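Local coordinates for regulatory protein RecX (Lactobacillus salivarius, PDB 3E3V), which probably modulates the activity of the recombinase RecA; this chain is the part of RecX built from three successive three-helix domains, at residues V88-L91 / N92-K96; Y70-S73 / Y74-M78. All coordinates share one frame; numbering follows the deposited sequence.

How the contacts relate
Both contacts are local, i to i+4 arrangements along two successive helices of the second three-helix domain of RecX. Contact 2 lies on helix 67-81 and contact 1 on and just beyond helix 86-94, the next helix along the chain, with their centres 11 Å apart. The two helices pack against each other here. Tyr74 of contact 2 makes much of the link: its ring lies against Ile89 and Leu93, with Leu93 CD2 3.4 Å from Tyr74 CD2, and its hydroxyl takes a weak hydrogen bond from the amide of Asn92, ND2 to OH 2.8 Å. Val75 and Met78 also touch Ile89. Nearby, Lys96 CD comes to 3.7 Å from Tyr70 OH. Helix 100-107 touches both contacts and completes the domain.

Contact 1: residues V88-L91 / N92-K96; sequences VIKL and NLSKK
Val88 and Asn92, one helical turn apart, are joined by the first of four backbone bonds: Asn92 N to Val88 O at 2.9 Å. Leu93 N to Ile89 O, Ser94 N to Lys90 O and Lys95 N to Leu91 O follow. Lys90 O is gripped twice, since Ser94 OG also donates to it at 3.2 Å, from above the carbonyl plane (40° out of it). A chi1 of -66° sets OG anti to the carbonyl carbon of Ser94, which turns it back toward that oxygen; Lys90 NZ pairs instead with Asp100. Among the apolar contacts, Ile89 and Leu93 run side by side, CG2 to CD1 4.1 Å. On another side Leu91 CD1 meets Lys95 CD at 3.7 Å. The Asn92 amide lies alongside Val88, ND2 3.8 Å from CG1, while its OD1 approaches Leu91 CD1 at 3.4 Å; ND2 gives Tyr74 OH a weak hydrogen bond. An alanine here would probably leave the Tyr74 hydroxyl without this weak donor and open a gap beside Val88. The pattern is that of an amphipathic helix, 86-94 of the second three-helix domain, with Ile89 and Leu93 buried against helices 67-81 and 100-107 and Leu91 and Lys95 exposed.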
# COMPACT_ATOMS: atom_id res chain seq x y z
N VAL A 88 1.32 3.58 -6.85
CA VAL A 88 0.91 2.18 -6.91
C VAL A 88 0.59 1.71 -5.50
O VAL A 88 -0.37 0.96 -5.28
CB VAL A 88 2.01 1.29 -7.55
CG1 VAL A 88 1.62 -0.19 -7.44
CG2 VAL A 88 2.17 1.65 -9.04
N ILE A 89 1.36 2.16 -4.53
CA ILE A 89 1.11 1.77 -3.14
C ILE A 89 -0.31 2.22 -2.78
O ILE A 89 -1.06 1.50 -2.13
CB ILE A 89 2.15 2.43 -2.19
CG1 ILE A 89 3.54 1.80 -2.45
CG2 ILE A 89 1.75 2.23 -0.73
CD1 ILE A 89 4.71 2.55 -1.81
N LYS A 90 -0.67 3.41 -3.24
CA LYS A 90 -1.98 3.97 -2.96
C LYS A 90 -3.13 3.19 -3.60
O LYS A 90 -4.14 2.94 -2.94
CB LYS A 90 -2.05 5.44 -3.42
CG LYS A 90 -3.36 6.14 -3.00
CD LYS A 90 -3.51 7.54 -3.62
CE LYS A 90 -4.83 8.19 -3.21
NZ LYS A 90 -6.02 7.32 -3.53
N LEU A 91 -2.99 2.81 -4.86
CA LEU A 91 -4.05 2.06 -5.50
C LEU A 91 -4.14 0.67 -4.88
O LEU A 91 -5.21 0.07 -4.87
CB LEU A 91 -3.84 1.97 -7.02
CG LEU A 91 -2.79 1.08 -7.68
CD1 LEU A 91 -3.25 -0.38 -7.71
CD2 LEU A 91 -2.57 1.58 -9.11
N ASN A 92 -3.04 0.15 -4.35
CA ASN A 92 -3.10 -1.16 -3.70
C ASN A 92 -3.94 -0.99 -2.43
O ASN A 92 -4.80 -1.82 -2.12
CB ASN A 92 -1.70 -1.69 -3.35
CG ASN A 92 -0.93 -2.14 -4.57
OD1 ASN A 92 -1.51 -2.47 -5.59
ND2 ASN A 92 0.39 -2.16 -4.47
N LEU A 93 -3.68 0.10 -1.72
CA LEU A 93 -4.43 0.42 -0.51
C LEU A 93 -5.92 0.60 -0.84
O LEU A 93 -6.79 0.12 -0.11
CB LEU A 93 -3.88 1.70 0.13
CG LEU A 93 -2.52 1.51 0.82
CD1 LEU A 93 -1.86 2.85 1.12
CD2 LEU A 93 -2.74 0.71 2.09
N SER A 94 -6.21 1.31 -1.94
CA SER A 94 -7.61 1.53 -2.35
C SER A 94 -8.30 0.20 -2.67
O SER A 94 -9.49 0.04 -2.41
CB SER A 94 -7.70 2.42 -3.59
OG SER A 94 -7.26 3.73 -3.32
N LYS A 95 -7.55 -0.72 -3.26
CA LYS A 95 -8.09 -2.02 -3.62
C LYS A 95 -8.38 -2.89 -2.40
O LYS A 95 -9.00 -3.94 -2.50
CB LYS A 95 -7.13 -2.75 -4.56
CG LYS A 95 -7.19 -2.24 -6.00
CD LYS A 95 -5.99 -2.73 -6.81
CE LYS A 95 -5.85 -4.24 -6.80
NZ LYS A 95 -7.03 -4.93 -7.40
N LYS A 96 -7.91 -2.44 -1.23
CA LYS A 96 -8.12 -3.16 0.02
C LYS A 96 -9.22 -2.49 0.85
O LYS A 96 -9.55 -2.95 1.94
CB LYS A 96 -6.82 -3.19 0.83
CG LYS A 96 -5.79 -4.18 0.33
CD LYS A 96 -6.20 -5.61 0.68
CE LYS A 96 -5.14 -6.62 0.28
NZ LYS A 96 -5.51 -7.99 0.73

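Contact 2: residues Y70-S73 / Y74-M78; sequences YAES and YVRTM
Tyr74 opens the later segment by donating its N to Tyr70 O at 3.0 Å. Its CG lies anti to the backbone N (chi1 -178°), which carries the ring off toward helix 86-94, while Met78 CG sits 3.5 Å above one ring face, offset toward the rim. Val75 N bonds to Ala71 O at 3.0 Å, and Val75 CG2 rests on the same oxygen; both residues are buried against helix 100-107. Arg76 N bonds to Glu72 O in turn, and its CG lies 3.2 Å from that oxygen. From there the arginine chain runs extended to NE, side by side with Glu72, bringing NH1 to 3.6 Å from Glu72 OE1, a long salt bridge. The carboxylate oxygen comes to the guanidinium at its edge, near its plane, although the two planes stand 74° apart; the other oxygen, OE2, pairs with Lys68, the stronger partner of Glu72. Thr77 grips Ser73 O twice, through N at 2.8 Å and through OG1 at 2.9 Å, from opposite faces of the carbonyl plane, the hydroxyl 36° out of it. Chemically, this length of helix is held mainly by its backbone bonds, with the threonine hydroxyl as an added tie, whereas the ion pair to Arg76, long and made by an exposed arginine, probably contributes only modestly.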
# COMPACT_ATOMS: atom_id res chain seq x y z
N TYR A 70 -3.24 -0.22 9.61
CA TYR A 70 -3.13 -1.12 8.47
C TYR A 70 -2.33 -0.43 7.36
O TYR A 70 -1.31 -0.94 6.90
CB TYR A 70 -4.51 -1.47 7.90
CG TYR A 70 -4.43 -2.48 6.75
CD1 TYR A 70 -4.49 -3.85 7.00
CD2 TYR A 70 -4.25 -2.06 5.44
CE1 TYR A 70 -4.36 -4.79 5.97
CE2 TYR A 70 -4.12 -2.98 4.39
CZ TYR A 70 -4.18 -4.34 4.66
OH TYR A 70 -4.06 -5.26 3.64
N ALA A 71 -2.81 0.74 6.96
CA ALA A 71 -2.18 1.53 5.90
C ALA A 71 -0.72 1.87 6.17
O ALA A 71 0.12 1.81 5.28
CB ALA A 71 -2.99 2.81 5.65
N GLU A 72 -0.40 2.23 7.42
CA GLU A 72 0.98 2.57 7.74
C GLU A 72 1.94 1.39 7.62
O GLU A 72 3.05 1.53 7.11
CB GLU A 72 1.06 3.19 9.13
CG GLU A 72 0.97 4.70 9.10
CD GLU A 72 0.94 5.33 10.48
OE1 GLU A 72 1.68 4.86 11.37
OE2 GLU A 72 0.17 6.30 10.68
N SER A 73 1.52 0.22 8.09
CA SER A 73 2.39 -0.95 8.01
C SER A 73 2.52 -1.40 6.55
O SER A 73 3.59 -1.85 6.12
CB SER A 73 1.83 -2.08 8.87
OG SER A 73 0.53 -2.41 8.44
N TYR A 74 1.44 -1.27 5.78
CA TYR A 74 1.51 -1.65 4.37
C TYR A 74 2.56 -0.77 3.70
O TYR A 74 3.44 -1.28 3.00
CB TYR A 74 0.16 -1.46 3.68
CG TYR A 74 0.20 -1.89 2.21
CD1 TYR A 74 0.39 -3.23 1.87
CD2 TYR A 74 0.12 -0.95 1.19
CE1 TYR A 74 0.49 -3.63 0.53
CE2 TYR A 74 0.22 -1.34 -0.16
CZ TYR A 74 0.41 -2.67 -0.47
OH TYR A 74 0.55 -3.06 -1.78
N VAL A 75 2.48 0.54 3.93
CA VAL A 75 3.42 1.50 3.35
C VAL A 75 4.86 1.18 3.75
O VAL A 75 5.77 1.20 2.92
CB VAL A 75 3.07 2.96 3.79
CG1 VAL A 75 4.25 3.91 3.54
CG2 VAL A 75 1.85 3.44 3.01
N ARG A 76 5.07 0.87 5.02
CA ARG A 76 6.42 0.54 5.48
C ARG A 76 6.89 -0.74 4.78
O ARG A 76 8.03 -0.84 4.34
CB ARG A 76 6.42 0.36 7.01
CG ARG A 76 6.17 1.65 7.79
CD ARG A 76 6.63 1.54 9.24
NE ARG A 76 6.58 2.82 9.95
CZ ARG A 76 5.52 3.28 10.60
NH1 ARG A 76 4.41 2.56 10.65
NH2 ARG A 76 5.56 4.47 11.20
N THR A 77 6.01 -1.73 4.70
CA THR A 77 6.35 -2.97 4.03
C THR A 77 6.78 -2.73 2.58
O THR A 77 7.85 -3.17 2.17
CB THR A 77 5.16 -3.94 4.08
OG1 THR A 77 4.96 -4.35 5.44
CG2 THR A 77 5.43 -5.19 3.22
N MET A 78 5.95 -2.01 1.80
CA MET A 78 6.28 -1.74 0.41
C MET A 78 7.56 -0.91 0.24
O MET A 78 8.33 -1.14 -0.68
CB MET A 78 5.09 -1.06 -0.29
CG MET A 78 3.84 -1.94 -0.41
SD MET A 78 4.07 -3.56 -1.20
CE MET A 78 4.08 -3.06 -2.89